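Long-range contacts in peroxinectin A (Dictyostelium discoideum, PDB 6ERC), which uses hydrogen peroxide to oxidise phenolic donors, and has iodide and thiocyanate peroxidase activity, as a secreted haem peroxidase of a social amoeba: residues R28-P32 with L398-L402; N13-Q19 with Y284-N289. All coordinates share one frame; numbering follows the deposited sequence.

Interaction 1 (R28-P32 with L398-L402); sequences RLANP and LRRQL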
ATOM      1  N   ARG A  28      -8.970  12.811  -9.447  1.00 52.10           N
ATOM      2  CA  ARG A  28      -9.871  11.916 -10.159  1.00 53.52           C
ATOM      3  C   ARG A  28      -9.415  11.787 -11.605  1.00 52.34           C
ATOM      4  O   ARG A  28      -9.206  12.796 -12.286  1.00 53.16           O
ATOM      5  CB  ARG A  28     -11.316  12.426 -10.114  1.00 54.60           C
ATOM      6  CG  ARG A  28     -11.943  12.443  -8.732  1.00 54.79           C
ATOM      7  CD  ARG A  28     -12.539  11.096  -8.352  1.00 53.40           C
ATOM      8  NE  ARG A  28     -13.187  11.159  -7.045  1.00 54.61           N
ATOM      9  CZ  ARG A  28     -13.808  10.143  -6.458  1.00 53.87           C
ATOM     10  NH1 ARG A  28     -13.881   8.962  -7.056  1.00 53.42           N
ATOM     11  NH2 ARG A  28     -14.359  10.310  -5.265  1.00 54.69           N
ATOM     12  N   LEU A  29      -9.257  10.548 -12.066  1.00 52.17           N
ATOM     13  CA  LEU A  29      -9.099  10.306 -13.495  1.00 53.21           C
ATOM     14  C   LEU A  29     -10.443  10.273 -14.203  1.00 53.14           C
ATOM     15  O   LEU A  29     -10.523  10.607 -15.390  1.00 54.89           O
ATOM     16  CB  LEU A  29      -8.364   8.987 -13.735  1.00 53.70           C
ATOM     17  CG  LEU A  29      -7.028   8.795 -13.016  1.00 52.09           C
ATOM     18  CD1 LEU A  29      -6.433   7.448 -13.392  1.00 51.12           C
ATOM     19  CD2 LEU A  29      -6.065   9.926 -13.342  1.00 50.43           C
ATOM     20  N   ALA A  30     -11.500   9.881 -13.492  1.00 53.63           N
ATOM     21  CA  ALA A  30     -12.836   9.760 -14.052  1.00 53.98           C
ATOM     22  C   ALA A  30     -13.841  10.369 -13.085  1.00 53.96           C
ATOM     23  O   ALA A  30     -13.664  10.309 -11.866  1.00 54.56           O
ATOM     24  CB  ALA A  30     -13.190   8.294 -14.323  1.00 52.61           C
ATOM     25  N   ASN A  31     -14.895  10.960 -13.636  1.00 55.57           N
ATOM     26  CA  ASN A  31     -15.932  11.538 -12.795  1.00 56.02           C
ATOM     27  C   ASN A  31     -16.480  10.474 -11.845  1.00 55.21           C
ATOM     28  O   ASN A  31     -16.720   9.337 -12.262  1.00 55.14           O
ATOM     29  CB  ASN A  31     -17.072  12.103 -13.645  1.00 54.50           C
ATOM     30  CG  ASN A  31     -16.706  13.400 -14.324  1.00 55.18           C
ATOM     31  OD1 ASN A  31     -16.897  14.479 -13.767  1.00 56.10           O
ATOM     32  ND2 ASN A  31     -16.181  13.304 -15.538  1.00 55.59           N
ATOM     33  N   PRO A  32     -16.674  10.794 -10.569  1.00 56.22           N
ATOM     34  CA  PRO A  32     -17.336   9.843  -9.672  1.00 56.29           C
ATOM     35  C   PRO A  32     -18.849   9.885  -9.822  1.00 56.30           C
ATOM     36  O   PRO A  32     -19.432  10.897 -10.216  1.00 56.07           O
ATOM     37  CB  PRO A  32     -16.908  10.319  -8.278  1.00 55.08           C
ATOM     38  CG  PRO A  32     -16.664  11.776  -8.441  1.00 54.72           C
ATOM     39  CD  PRO A  32     -16.160  11.970  -9.843  1.00 55.09           C
ATOM     40  N   LEU A 398     -15.631   3.312 -16.223  1.00 55.12           N
ATOM     41  CA  LEU A 398     -14.240   3.685 -15.996  1.00 56.10           C
ATOM     42  C   LEU A 398     -13.421   3.536 -17.272  1.00 55.66           C
ATOM     43  O   LEU A 398     -12.660   4.437 -17.643  1.00 55.94           O
ATOM     44  CB  LEU A 398     -13.649   2.830 -14.872  1.00 54.88           C
ATOM     45  CG  LEU A 398     -12.176   3.066 -14.534  1.00 53.76           C
ATOM     46  CD1 LEU A 398     -11.946   4.504 -14.100  1.00 54.20           C
ATOM     47  CD2 LEU A 398     -11.725   2.103 -13.452  1.00 52.96           C
ATOM     48  N   ARG A 399     -13.565   2.401 -17.960  1.00 55.62           N
ATOM     49  CA  ARG A 399     -12.818   2.178 -19.194  1.00 56.20           C
ATOM     50  C   ARG A 399     -13.071   3.296 -20.198  1.00 56.63           C
ATOM     51  O   ARG A 399     -12.129   3.842 -20.787  1.00 55.58           O
ATOM     52  CB  ARG A 399     -13.190   0.818 -19.790  1.00 56.51           C
ATOM     53  CG  ARG A 399     -12.623  -0.367 -19.027  1.00 56.11           C
ATOM     54  CD  ARG A 399     -13.016  -1.696 -19.658  1.00 57.27           C
ATOM     55  NE  ARG A 399     -12.504  -1.844 -21.020  1.00 58.05           N
ATOM     56  CZ  ARG A 399     -11.281  -2.264 -21.328  1.00 58.10           C
ATOM     57  NH1 ARG A 399     -10.415  -2.581 -20.374  1.00 57.35           N
ATOM     58  NH2 ARG A 399     -10.917  -2.363 -22.599  1.00 58.60           N
ATOM     59  N   ARG A 400     -14.341   3.653 -20.406  1.00 56.74           N
ATOM     60  CA  ARG A 400     -14.668   4.741 -21.322  1.00 58.84           C
ATOM     61  C   ARG A 400     -13.928   6.016 -20.934  1.00 57.83           C
ATOM     62  O   ARG A 400     -13.322   6.682 -21.781  1.00 57.59           O
ATOM     63  CB  ARG A 400     -16.179   4.987 -21.340  1.00 59.42           C
ATOM     64  CG  ARG A 400     -17.014   3.880 -21.983  1.00 60.88           C
ATOM     65  CD  ARG A 400     -18.476   4.322 -22.163  1.00 63.12           C
ATOM     66  NE  ARG A 400     -19.353   3.240 -22.619  1.00 63.27           N
ATOM     67  CZ  ARG A 400     -20.118   2.488 -21.828  1.00 62.97           C
ATOM     68  NH1 ARG A 400     -20.135   2.683 -20.512  1.00 61.45           N
ATOM     69  NH2 ARG A 400     -20.873   1.532 -22.356  1.00 62.71           N
ATOM     70  N   GLN A 401     -13.963   6.370 -19.648  1.00 56.47           N
ATOM     71  CA  GLN A 401     -13.342   7.605 -19.190  1.00 56.45           C
ATOM     72  C   GLN A 401     -11.822   7.524 -19.155  1.00 55.68           C
ATOM     73  O   GLN A 401     -11.171   8.560 -18.985  1.00 56.15           O
ATOM     74  CB  GLN A 401     -13.881   7.976 -17.809  1.00 55.07           C
ATOM     75  CG  GLN A 401     -15.369   8.286 -17.815  1.00 55.11           C
ATOM     76  CD  GLN A 401     -15.860   8.867 -16.506  1.00 55.12           C
ATOM     77  OE1 GLN A 401     -15.552  10.009 -16.166  1.00 55.91           O
ATOM     78  NE2 GLN A 401     -16.634   8.085 -15.762  1.00 56.09           N
ATOM     79  N   LEU A 402     -11.245   6.334 -19.307  1.00 55.05           N
ATOM     80  CA  LEU A 402      -9.803   6.177 -19.439  1.00 54.61           C
ATOM     81  C   LEU A 402      -9.360   6.075 -20.891  1.00 56.01           C
ATOM     82  O   LEU A 402      -8.171   5.860 -21.149  1.00 54.95           O
ATOM     83  CB  LEU A 402      -9.331   4.934 -18.675  1.00 54.94           C
ATOM     84  CG  LEU A 402      -9.506   4.954 -17.155  1.00 54.54           C
ATOM     85  CD1 LEU A 402      -9.198   3.584 -16.574  1.00 53.64           C
ATOM     86  CD2 LEU A 402      -8.621   6.014 -16.518  1.00 53.80           C
TER
HETATM   87  O   HOH W   1     -18.961   8.743 -13.849  1.00 43.62           O

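Interaction 2 (N13-Q19 with Y284-N289); sequences NKQNPKQ and YDANVN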
ATOM      1  N   ASN A  13       6.177  21.834  -4.815  1.00 58.23           N
ATOM      2  CA  ASN A  13       5.848  22.607  -6.006  1.00 57.56           C
ATOM      3  C   ASN A  13       5.805  24.080  -5.623  1.00 58.24           C
ATOM      4  O   ASN A  13       4.996  24.483  -4.781  1.00 58.17           O
ATOM      5  CB  ASN A  13       4.513  22.163  -6.603  1.00 55.60           C
ATOM      6  CG  ASN A  13       4.284  22.726  -7.988  1.00 55.84           C
ATOM      7  OD1 ASN A  13       3.758  23.829  -8.145  1.00 55.74           O
ATOM      8  ND2 ASN A  13       4.686  21.972  -9.007  1.00 54.45           N
ATOM      9  N   LYS A  14       6.676  24.879  -6.243  1.00 59.00           N
ATOM     10  CA  LYS A  14       6.786  26.286  -5.874  1.00 58.76           C
ATOM     11  C   LYS A  14       5.485  27.030  -6.148  1.00 59.74           C
ATOM     12  O   LYS A  14       4.995  27.783  -5.299  1.00 60.66           O
ATOM     13  CB  LYS A  14       7.947  26.932  -6.629  1.00 58.94           C
ATOM     14  CG  LYS A  14       9.311  26.377  -6.255  1.00 58.90           C
ATOM     15  CD  LYS A  14      10.410  26.986  -7.111  1.00 60.92           C
ATOM     16  CE  LYS A  14      11.795  26.542  -6.655  1.00 61.45           C
ATOM     17  NZ  LYS A  14      12.160  27.095  -5.315  1.00 62.45           N
ATOM     18  N   GLN A  15       4.903  26.820  -7.330  1.00 60.40           N
ATOM     19  CA  GLN A  15       3.724  27.584  -7.722  1.00 59.78           C
ATOM     20  C   GLN A  15       2.492  27.161  -6.931  1.00 60.09           C
ATOM     21  O   GLN A  15       1.595  27.980  -6.695  1.00 60.76           O
ATOM     22  CB  GLN A  15       3.468  27.425  -9.224  1.00 59.93           C
ATOM     23  CG  GLN A  15       4.577  27.974 -10.121  1.00 61.05           C
ATOM     24  CD  GLN A  15       5.833  27.097 -10.144  1.00 62.29           C
ATOM     25  OE1 GLN A  15       5.813  25.942  -9.704  1.00 59.26           O
ATOM     26  NE2 GLN A  15       6.933  27.651 -10.654  1.00 60.80           N
ATOM     27  N   ASN A  16       2.428  25.898  -6.512  1.00 58.74           N
ATOM     28  CA  ASN A  16       1.299  25.365  -5.748  1.00 58.45           C
ATOM     29  C   ASN A  16       1.857  24.678  -4.512  1.00 57.61           C
ATOM     30  O   ASN A  16       1.957  23.444  -4.463  1.00 55.99           O
ATOM     31  CB  ASN A  16       0.464  24.410  -6.598  1.00 58.18           C
ATOM     32  CG  ASN A  16       0.045  25.030  -7.913  1.00 58.37           C
ATOM     33  OD1 ASN A  16      -0.787  25.935  -7.945  1.00 58.82           O
ATOM     34  ND2 ASN A  16       0.629  24.552  -9.008  1.00 58.76           N
ATOM     35  N   PRO A  17       2.226  25.451  -3.487  1.00 59.41           N
ATOM     36  CA  PRO A  17       2.930  24.860  -2.333  1.00 59.21           C
ATOM     37  C   PRO A  17       2.253  23.628  -1.761  1.00 59.01           C
ATOM     38  O   PRO A  17       2.927  22.627  -1.486  1.00 58.40           O
ATOM     39  CB  PRO A  17       2.958  26.019  -1.327  1.00 59.88           C
ATOM     40  CG  PRO A  17       2.917  27.246  -2.165  1.00 60.17           C
ATOM     41  CD  PRO A  17       2.045  26.906  -3.339  1.00 60.01           C
ATOM     42  N   LYS A  18       0.935  23.668  -1.574  1.00 58.42           N
ATOM     43  CA  LYS A  18       0.225  22.549  -0.971  1.00 57.26           C
ATOM     44  C   LYS A  18       0.054  21.371  -1.921  1.00 56.37           C
ATOM     45  O   LYS A  18      -0.441  20.324  -1.495  1.00 55.86           O
ATOM     46  CB  LYS A  18      -1.145  23.013  -0.469  1.00 57.92           C
ATOM     47  CG  LYS A  18      -1.087  23.978   0.706  1.00 58.90           C
ATOM     48  CD  LYS A  18      -2.487  24.367   1.167  1.00 60.00           C
ATOM     49  CE  LYS A  18      -2.454  25.257   2.404  1.00 62.21           C
ATOM     50  NZ  LYS A  18      -3.826  25.680   2.831  1.00 61.98           N
ATOM     51  N   GLN A  19       0.462  21.504  -3.181  1.00 57.02           N
ATOM     52  CA  GLN A  19       0.261  20.439  -4.156  1.00 56.40           C
ATOM     53  C   GLN A  19       0.984  19.172  -3.720  1.00 55.78           C
ATOM     54  O   GLN A  19       2.209  19.164  -3.569  1.00 58.63           O
ATOM     55  CB  GLN A  19       0.752  20.893  -5.528  1.00 56.71           C
ATOM     56  CG  GLN A  19       0.516  19.891  -6.644  1.00 54.98           C
ATOM     57  CD  GLN A  19       0.704  20.508  -8.014  1.00 55.95           C
ATOM     58  OE1 GLN A  19      -0.189  21.184  -8.526  1.00 57.90           O
ATOM     59  NE2 GLN A  19       1.870  20.291  -8.611  1.00 55.50           N
ATOM     60  N   TYR A 284      12.067  16.971 -14.236  1.00 54.04           N
ATOM     61  CA  TYR A 284      10.992  17.493 -13.405  1.00 53.96           C
ATOM     62  C   TYR A 284      10.116  18.445 -14.206  1.00 54.00           C
ATOM     63  O   TYR A 284      10.617  19.322 -14.916  1.00 54.54           O
ATOM     64  CB  TYR A 284      11.570  18.208 -12.186  1.00 55.20           C
ATOM     65  CG  TYR A 284      10.557  19.010 -11.400  1.00 55.31           C
ATOM     66  CD1 TYR A 284       9.533  18.382 -10.704  1.00 54.51           C
ATOM     67  CD2 TYR A 284      10.634  20.395 -11.344  1.00 55.02           C
ATOM     68  CE1 TYR A 284       8.609  19.115  -9.980  1.00 55.05           C
ATOM     69  CE2 TYR A 284       9.718  21.134 -10.623  1.00 54.65           C
ATOM     70  CZ  TYR A 284       8.708  20.492  -9.944  1.00 55.45           C
ATOM     71  OH  TYR A 284       7.794  21.227  -9.225  1.00 56.17           O
ATOM     72  N   ASP A 285       8.802  18.270 -14.087  1.00 54.50           N
ATOM     73  CA  ASP A 285       7.820  19.123 -14.748  1.00 53.27           C
ATOM     74  C   ASP A 285       7.018  19.833 -13.665  1.00 53.80           C
ATOM     75  O   ASP A 285       6.256  19.195 -12.932  1.00 53.94           O
ATOM     76  CB  ASP A 285       6.914  18.297 -15.659  1.00 53.56           C
ATOM     77  CG  ASP A 285       6.102  19.152 -16.613  1.00 54.88           C
ATOM     78  OD1 ASP A 285       5.689  20.266 -16.226  1.00 56.00           O
ATOM     79  OD2 ASP A 285       5.876  18.702 -17.756  1.00 54.51           O
ATOM     80  N   ALA A 286       7.192  21.152 -13.561  1.00 54.23           N
ATOM     81  CA  ALA A 286       6.497  21.924 -12.537  1.00 55.20           C
ATOM     82  C   ALA A 286       4.994  22.000 -12.766  1.00 56.46           C
ATOM     83  O   ALA A 286       4.272  22.439 -11.866  1.00 56.89           O
ATOM     84  CB  ALA A 286       7.066  23.340 -12.467  1.00 56.26           C
ATOM     85  N   ASN A 287       4.509  21.599 -13.939  1.00 55.07           N
ATOM     86  CA  ASN A 287       3.083  21.612 -14.228  1.00 56.11           C
ATOM     87  C   ASN A 287       2.401  20.282 -13.936  1.00 56.54           C
ATOM     88  O   ASN A 287       1.173  20.198 -14.052  1.00 56.60           O
ATOM     89  CB  ASN A 287       2.852  21.985 -15.693  1.00 56.15           C
ATOM     90  CG  ASN A 287       3.432  23.336 -16.044  1.00 58.75           C
ATOM     91  OD1 ASN A 287       3.408  24.263 -15.233  1.00 58.99           O
ATOM     92  ND2 ASN A 287       3.963  23.456 -17.257  1.00 59.79           N
ATOM     93  N   VAL A 288       3.153  19.249 -13.574  1.00 54.23           N
ATOM     94  CA  VAL A 288       2.591  17.938 -13.277  1.00 52.43           C
ATOM     95  C   VAL A 288       2.228  17.876 -11.802  1.00 53.81           C
ATOM     96  O   VAL A 288       3.007  18.290 -10.934  1.00 54.36           O
ATOM     97  CB  VAL A 288       3.583  16.823 -13.657  1.00 51.34           C
ATOM     98  CG1 VAL A 288       3.147  15.477 -13.089  1.00 52.29           C
ATOM     99  CG2 VAL A 288       3.711  16.737 -15.167  1.00 52.15           C
ATOM    100  N   ASN A 289       1.039  17.351 -11.515  1.00 53.19           N
ATOM    101  CA  ASN A 289       0.562  17.186 -10.148  1.00 53.39           C
ATOM    102  C   ASN A 289       0.828  15.753  -9.704  1.00 52.25           C
ATOM    103  O   ASN A 289       0.320  14.805 -10.312  1.00 51.16           O
ATOM    104  CB  ASN A 289      -0.927  17.517 -10.047  1.00 52.71           C
ATOM    105  CG  ASN A 289      -1.440  17.479  -8.621  1.00 52.66           C
ATOM    106  OD1 ASN A 289      -0.678  17.275  -7.679  1.00 53.42           O
ATOM    107  ND2 ASN A 289      -2.738  17.689  -8.455  1.00 54.22           N
TER
HETATM  108  O   HOH W   2       5.312  19.710 -10.173  1.00 43.20           O
HETATM  109  O   HOH W   3       6.578  19.865  -7.459  1.00 47.26           O
HETATM  110  O   HOH W   4       8.054  23.737  -8.257  1.00 45.31           O
HETATM  111  O   HOH W   5       3.290  17.930  -7.851  1.00 42.95           O

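Interaction 1 (R28-P32 with L398-L402)
Gln401 reaches across from the last turn of helix 395-401 and lays its amide against the backbone of Ala30 and Asn31. Its chain is extended beyond CG (chi2 -171°), which carries the amide across to the loop, and OE1 comes to 2.8 Å from the amide N of Asn31. That hydrogen bond is bent: the N-H...O angle is 143°, and the donor sits 29° off the carbonyl plane. On its other branch, Gln401 NE2 donates a hydrogen bond to a water that in turn donates one to Asn31 O, so both ends of the amide are tied to one residue, directly and through solvent. Ala30 CB lies against the same side chain, 3.6 Å from Gln401 CB, and also meets Leu398 CD1 at 4.0 Å from one turn earlier. This is a loop-on-helix contact within the animal haem peroxidase fold, joining the loop that follows strand 24-25 to the C-terminal end of helix 395-401. Alongside, Leu29 slants across Leu402, with Leu29 CD1 and Leu402 CD2 4.1 Å apart. Ile457 of helix 452-467 touches Leu29, Leu398 and Leu402 alike. On the loop side, the carboxylate of Glu295 accepts hydrogen bonds from the backbone N of both Leu29 and Ala30.

Interaction 2 (N13-Q19 with Y284-N289)
Asn13 ND2 donates to the carbonyl O of Ala286 in a direct hydrogen bond between these two loops. The bond is 2.9 Å long and nearly straight, with an N-H...O angle of 165°. The acceptor lies almost in the plane of the Asn13 amide, whereas the nitrogen stands well off the plane of the Ala286 carbonyl. Having CG anti to the backbone N (chi1 -168°) swings this amide toward the 284-289 loop. The Asn13 side chain also crosses that of Tyr284 at about a right angle, with ND2 3.2 Å from the phenolic OH.

At the other end of the contact the amides of Gln19 and Asn289 are stacked, their planes 25° apart. Gln19 CG lies 3.1 Å from Asn289 OD1, an oxygen that accepts from the backbone N of Gln291.

Waters fill in between these direct contacts. One accepts from Gln19 NE2 and donates to Val288 O. Another bridges Asn13 ND2 to Tyr284 OH, and a third joins that hydroxyl to the backbone N of Lys14.

The second shell fixes the amide of Asn13 from behind. Its OD1 accepts from Asn16 N at 3.0 Å, in the carbonyl plane and on a lone pair, and takes a weaker bond from Asn16 ND2. In the opposing loop, Asp285 OD1 accepts from Asn287 N at 2.9 Å. Further out, Gln19 O accepts from the hydroxyl of Tyr149, a residue of the sodium site, and Asn289 O from Arg464.

Each loop therefore pairs a type I beta turn, Asn16 to Gln19 and Asp285 to Val288, with an Asx element: an Asx motif at Asn13 and an Asx turn at Asp285. The arrangement is a polar, hydrated loop-to-loop contact, with a turn in each loop, on the surface of the animal haem peroxidase domain.

Overall arrangement
From the N terminus, residues 13-19 come first and residues 28-32 follow after the short edge strand 24-25. Interaction 2 closes its loop at 284-289, between helices 247-275 and 294-300, 265 residues on. Interaction 1 closes at 398-402, on helix 395-401, after 366 residues. Since 28-32 starts before the first loop is closed and finds its partner after it, the two contacts cross rather than nest. The centres of interactions 1 and 2 are about 23 Å apart, and the two do not touch. Together they fasten the N-terminal region, before and after strand 24-25, to two separate parts of the peroxidase domain, whose regular structure is mainly helix.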